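Local atomic coordinates of N-acetylglucosamine-phosphate mutase (Aspergillus fumigatus, PDB entry 4BJU), a protein that catalyses the interconversion of N-acetylglucosamine 6-phosphate and N-acetylglucosamine 1-phosphate, a phosphomutase step that leads toward UDP-N-acetylglucosamine. Residues Gly306-Thr311 against Tyr453-Ser458; Val300-Asp305 against Glu448-Tyr453. All coordinates share one frame; numbering follows the deposited sequence.

Interaction 1 of 2, residues Gly306-Thr311 against Tyr453-Ser458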
# COMPACT_ATOMS: atom_id res chain seq x y z
N GLY A 306 -4.27 -6.10 8.64
CA GLY A 306 -3.86 -4.70 8.70
C GLY A 306 -4.44 -3.91 9.86
O GLY A 306 -3.74 -3.13 10.50
N ASP A 307 -5.72 -4.10 10.14
CA ASP A 307 -6.36 -3.39 11.25
C ASP A 307 -5.77 -3.81 12.61
O ASP A 307 -5.45 -2.95 13.45
CB ASP A 307 -7.87 -3.58 11.20
CG ASP A 307 -8.50 -2.88 10.01
OD1 ASP A 307 -8.06 -1.75 9.66
OD2 ASP A 307 -9.46 -3.43 9.44
N ARG A 308 -5.62 -5.12 12.82
CA ARG A 308 -4.83 -5.67 13.92
C ARG A 308 -3.46 -4.99 14.11
O ARG A 308 -3.11 -4.58 15.22
CB ARG A 308 -4.63 -7.16 13.68
CG ARG A 308 -5.45 -8.11 14.53
CD ARG A 308 -6.84 -7.64 14.86
NE ARG A 308 -7.01 -7.71 16.30
CZ ARG A 308 -7.86 -8.49 16.95
NH1 ARG A 308 -8.70 -9.28 16.28
NH2 ARG A 308 -7.91 -8.46 18.27
N ILE A 309 -2.69 -4.87 13.03
CA ILE A 309 -1.40 -4.16 13.05
C ILE A 309 -1.55 -2.65 13.38
O ILE A 309 -0.74 -2.07 14.13
CB ILE A 309 -0.60 -4.37 11.74
CG1 ILE A 309 -0.47 -5.86 11.42
CG2 ILE A 309 0.77 -3.68 11.81
CD1 ILE A 309 0.41 -6.21 10.23
N ALA A 310 -2.60 -2.04 12.83
CA ALA A 310 -2.89 -0.62 13.08
C ALA A 310 -3.12 -0.34 14.57
O ALA A 310 -2.54 0.60 15.11
CB ALA A 310 -4.11 -0.18 12.26
N THR A 311 -3.98 -1.13 15.22
CA THR A 311 -4.26 -0.97 16.65
C THR A 311 -3.06 -1.39 17.49
O THR A 311 -2.86 -0.90 18.59
CB THR A 311 -5.45 -1.84 17.10
OG1 THR A 311 -5.24 -3.19 16.66
CG2 THR A 311 -6.75 -1.30 16.52
N TYR A 453 -8.83 -7.35 21.63
CA TYR A 453 -10.25 -7.05 21.45
C TYR A 453 -10.76 -8.18 20.54
O TYR A 453 -9.96 -8.88 19.93
CB TYR A 453 -10.49 -5.65 20.84
CG TYR A 453 -9.88 -5.45 19.46
CD1 TYR A 453 -10.55 -5.91 18.32
CD2 TYR A 453 -8.63 -4.82 19.29
CE1 TYR A 453 -10.00 -5.75 17.07
CE2 TYR A 453 -8.07 -4.66 18.03
CZ TYR A 453 -8.76 -5.13 16.92
OH TYR A 453 -8.24 -5.00 15.65
N THR A 454 -12.07 -8.37 20.47
CA THR A 454 -12.60 -9.47 19.67
C THR A 454 -13.40 -8.89 18.51
O THR A 454 -14.33 -8.12 18.73
CB THR A 454 -13.51 -10.39 20.52
OG1 THR A 454 -13.29 -10.16 21.92
CG2 THR A 454 -13.25 -11.87 20.19
N ASP A 455 -13.04 -9.27 17.29
CA ASP A 455 -13.75 -8.80 16.09
C ASP A 455 -15.22 -9.15 16.13
O ASP A 455 -15.59 -10.27 16.53
CB ASP A 455 -13.12 -9.39 14.82
CG ASP A 455 -11.91 -8.61 14.37
OD1 ASP A 455 -11.65 -7.51 14.90
OD2 ASP A 455 -11.21 -9.10 13.47
N LEU A 456 -16.07 -8.20 15.75
CA LEU A 456 -17.47 -8.51 15.49
C LEU A 456 -17.49 -9.35 14.22
O LEU A 456 -16.80 -9.01 13.26
CB LEU A 456 -18.30 -7.23 15.31
CG LEU A 456 -18.41 -6.23 16.47
CD1 LEU A 456 -19.14 -4.98 16.04
CD2 LEU A 456 -19.08 -6.84 17.70
N PRO A 457 -18.24 -10.47 14.23
CA PRO A 457 -18.43 -11.22 12.99
C PRO A 457 -18.83 -10.30 11.83
O PRO A 457 -19.68 -9.43 11.99
CB PRO A 457 -19.57 -12.17 13.34
CG PRO A 457 -19.35 -12.46 14.79
CD PRO A 457 -18.80 -11.19 15.39
N SER A 458 -18.21 -10.49 10.67
CA SER A 458 -18.52 -9.68 9.51
C SER A 458 -18.58 -10.54 8.26
O SER A 458 -18.14 -11.69 8.27
CB SER A 458 -17.45 -8.60 9.32
OG SER A 458 -16.16 -9.18 9.21
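A stacked cation-pi contact between R308 and Y453 ties the first turn of helix 306-323 to the loop that leads from helix 446-450 into strand 458-464, probably the first strand of the C-terminal domain of this phosphohexomutase. The evidence for stacking is direct: the R308 guanidinium and the Y453 ring are inclined by only 16°, and R308 CZ stands 3.7 Å from the ring centroid of Y453, over the face. The arginine reaches the ring by bending at chi2 and chi3. The guanidinium is also gripped from the backbone, because R308 NH2 donates to Y453 O at 2.7 Å with a bent N-H...O angle of 139°. One tyrosine thus supplies both a pi face and a carbonyl. R308 NE and Y453 OH are close, 3.0 Å, but the angle is too poor for a hydrogen bond. On the loop, D455 adds a long salt bridge, OD1 to R308 NH1 at 3.7 Å, acting through charge alone since the oxygen sits well out of the guanidinium plane. Beyond these segments, Y347 of helix 342-351 meets the Y453 ring at about 40°. T311 approaches the ring edge near its plane, with T311 OG1 3.5 Å from Y453 CE2.

Interaction 2 of 2, residues Val300-Asp305 against Glu448-Tyr453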
# COMPACT_ATOMS: atom_id res chain seq x y z
N VAL A 300 -6.46 -23.91 15.22
CA VAL A 300 -7.29 -23.05 14.37
C VAL A 300 -6.50 -21.86 13.83
O VAL A 300 -5.78 -21.17 14.58
CB VAL A 300 -8.57 -22.55 15.11
CG1 VAL A 300 -9.55 -21.89 14.12
CG2 VAL A 300 -9.27 -23.70 15.85
N PHE A 301 -6.63 -21.62 12.53
CA PHE A 301 -5.98 -20.49 11.87
C PHE A 301 -6.50 -19.18 12.46
O PHE A 301 -7.72 -18.95 12.50
CB PHE A 301 -6.17 -20.52 10.34
CG PHE A 301 -5.73 -19.26 9.65
CD1 PHE A 301 -4.38 -19.05 9.35
CD2 PHE A 301 -6.65 -18.26 9.32
CE1 PHE A 301 -3.95 -17.89 8.72
CE2 PHE A 301 -6.23 -17.09 8.70
CZ PHE A 301 -4.88 -16.90 8.39
N ARG A 302 -5.58 -18.34 12.91
CA ARG A 302 -5.95 -17.03 13.42
C ARG A 302 -5.25 -15.90 12.67
O ARG A 302 -4.04 -15.75 12.76
CB ARG A 302 -5.70 -16.93 14.92
CG ARG A 302 -6.98 -16.89 15.74
CD ARG A 302 -7.51 -18.23 16.21
NE ARG A 302 -8.97 -18.20 16.11
CZ ARG A 302 -9.83 -19.03 16.69
NH1 ARG A 302 -9.41 -20.02 17.47
NH2 ARG A 302 -11.12 -18.86 16.49
N LEU A 303 -6.04 -15.13 11.92
CA LEU A 303 -5.55 -13.97 11.17
C LEU A 303 -5.35 -12.73 12.02
O LEU A 303 -6.17 -12.40 12.87
CB LEU A 303 -6.49 -13.63 10.00
CG LEU A 303 -5.95 -12.60 8.99
CD1 LEU A 303 -4.71 -13.11 8.26
CD2 LEU A 303 -7.00 -12.19 7.98
N LEU A 304 -4.23 -12.04 11.78
CA LEU A 304 -3.94 -10.73 12.37
C LEU A 304 -3.64 -9.75 11.22
O LEU A 304 -2.50 -9.60 10.79
CB LEU A 304 -2.79 -10.82 13.38
CG LEU A 304 -3.09 -11.60 14.67
CD1 LEU A 304 -1.88 -12.38 15.17
CD2 LEU A 304 -3.64 -10.70 15.77
N ASP A 305 -4.69 -9.11 10.71
CA ASP A 305 -4.59 -8.39 9.45
C ASP A 305 -4.15 -6.93 9.68
O ASP A 305 -3.71 -6.58 10.77
CB ASP A 305 -5.90 -8.51 8.66
CG ASP A 305 -7.07 -7.77 9.31
OD1 ASP A 305 -6.86 -7.04 10.30
OD2 ASP A 305 -8.22 -7.91 8.83
N GLU A 448 -1.81 -13.15 22.93
CA GLU A 448 -2.11 -11.95 23.72
C GLU A 448 -2.52 -10.75 22.84
O GLU A 448 -3.41 -9.99 23.22
CB GLU A 448 -0.97 -11.58 24.66
CG GLU A 448 -0.78 -12.55 25.82
CD GLU A 448 0.57 -12.42 26.50
OE1 GLU A 448 1.60 -12.80 25.89
OE2 GLU A 448 0.61 -11.95 27.65
N TRP A 449 -1.87 -10.60 21.69
CA TRP A 449 -2.23 -9.58 20.69
C TRP A 449 -3.65 -9.77 20.12
O TRP A 449 -4.42 -8.82 20.05
CB TRP A 449 -1.18 -9.54 19.57
CG TRP A 449 -1.44 -8.60 18.39
CD1 TRP A 449 -2.33 -7.55 18.32
CD2 TRP A 449 -0.75 -8.61 17.12
NE1 TRP A 449 -2.25 -6.94 17.08
CE2 TRP A 449 -1.28 -7.57 16.34
CE3 TRP A 449 0.27 -9.42 16.58
CZ2 TRP A 449 -0.84 -7.30 15.04
CZ3 TRP A 449 0.71 -9.16 15.28
CH2 TRP A 449 0.16 -8.10 14.53
N LEU A 450 -3.97 -10.99 19.71
CA LEU A 450 -5.34 -11.33 19.28
C LEU A 450 -6.37 -11.10 20.38
O LEU A 450 -7.48 -10.67 20.11
CB LEU A 450 -5.41 -12.80 18.81
CG LEU A 450 -6.50 -13.35 17.86
CD1 LEU A 450 -7.61 -14.07 18.59
CD2 LEU A 450 -7.05 -12.33 16.85
N ALA A 451 -6.00 -11.40 21.62
CA ALA A 451 -6.93 -11.26 22.75
C ALA A 451 -7.28 -9.80 23.07
O ALA A 451 -8.23 -9.56 23.81
CB ALA A 451 -6.39 -11.96 24.00
N THR A 452 -6.53 -8.85 22.49
CA THR A 452 -6.65 -7.41 22.76
C THR A 452 -8.09 -6.85 22.62
O THR A 452 -8.51 -5.99 23.38
CB THR A 452 -5.62 -6.58 21.96
OG1 THR A 452 -5.76 -5.19 22.27
CG2 THR A 452 -5.81 -6.75 20.45
N TYR A 453 -8.83 -7.35 21.63
CA TYR A 453 -10.25 -7.05 21.45
C TYR A 453 -10.76 -8.18 20.54
O TYR A 453 -9.96 -8.88 19.93
CB TYR A 453 -10.49 -5.65 20.84
CG TYR A 453 -9.88 -5.45 19.46
CD1 TYR A 453 -10.55 -5.91 18.32
CD2 TYR A 453 -8.63 -4.82 19.29
CE1 TYR A 453 -10.00 -5.75 17.07
CE2 TYR A 453 -8.07 -4.66 18.03
CZ TYR A 453 -8.76 -5.13 16.92
OH TYR A 453 -8.24 -5.00 15.65
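L304 lays a methyl group over the indole face of W449, packing strand 301-304 against the short helix 446-450; the strand is outermost in a five-stranded mixed sheet, antiparallel to strand 290-295. L304 CD2 is 3.9 Å from the centroid of the five-membered ring of W449, and its direction lies 12° off the ring normal, which identifies a CH-pi contact over the face. The other methyl covers the neighbouring part of the indole, with L304 CD1 3.9 Å from W449 CE3. The tryptophan CG lies anti to the backbone N (chi1 176°), a setting that puts one indole face against L304. L450, next along the helix, crosses L304 at a slant and meets the same methyl: L450 CD2 to L304 CD2 measures 3.9 Å. Its second branch meets the aliphatic part of R302, roughly at right angles, with L450 CD1 4.1 Å from R302 CG. The polar ends turn to other partners: R302 NH1 forms a salt bridge with D296, and W449 NE1 is probably hydrogen-bonded to R308 O. No hydrogen bond joins the two segments, and the contacts between side chains are carbon to carbon; cohesion therefore rests on dispersion and apolar burial, with the indole NH satisfied from helix 306-323.

Overall arrangement
Interactions 1 and 2 have centres about 8 Å apart on the same side of the chain's centre, and their segments alternate in sequence: 300-305, 306-311, 448-453, 453-458. Strand 301-304, at an edge of a five-stranded mixed sheet, runs directly into helix 306-323, with D305 at the N-cap between them. Helix 446-450 and the following loop return more than 140 residues later to pack beside this strand-helix junction. Y453 belongs to both returning segments, and the indole N-H noted under interaction 2 joins the two contacts. The pair thus places the segment running from helix 446-450 into strand 458-464, which probably begins the C-terminal domain, against the junction between strand 301-304 and helix 306-323.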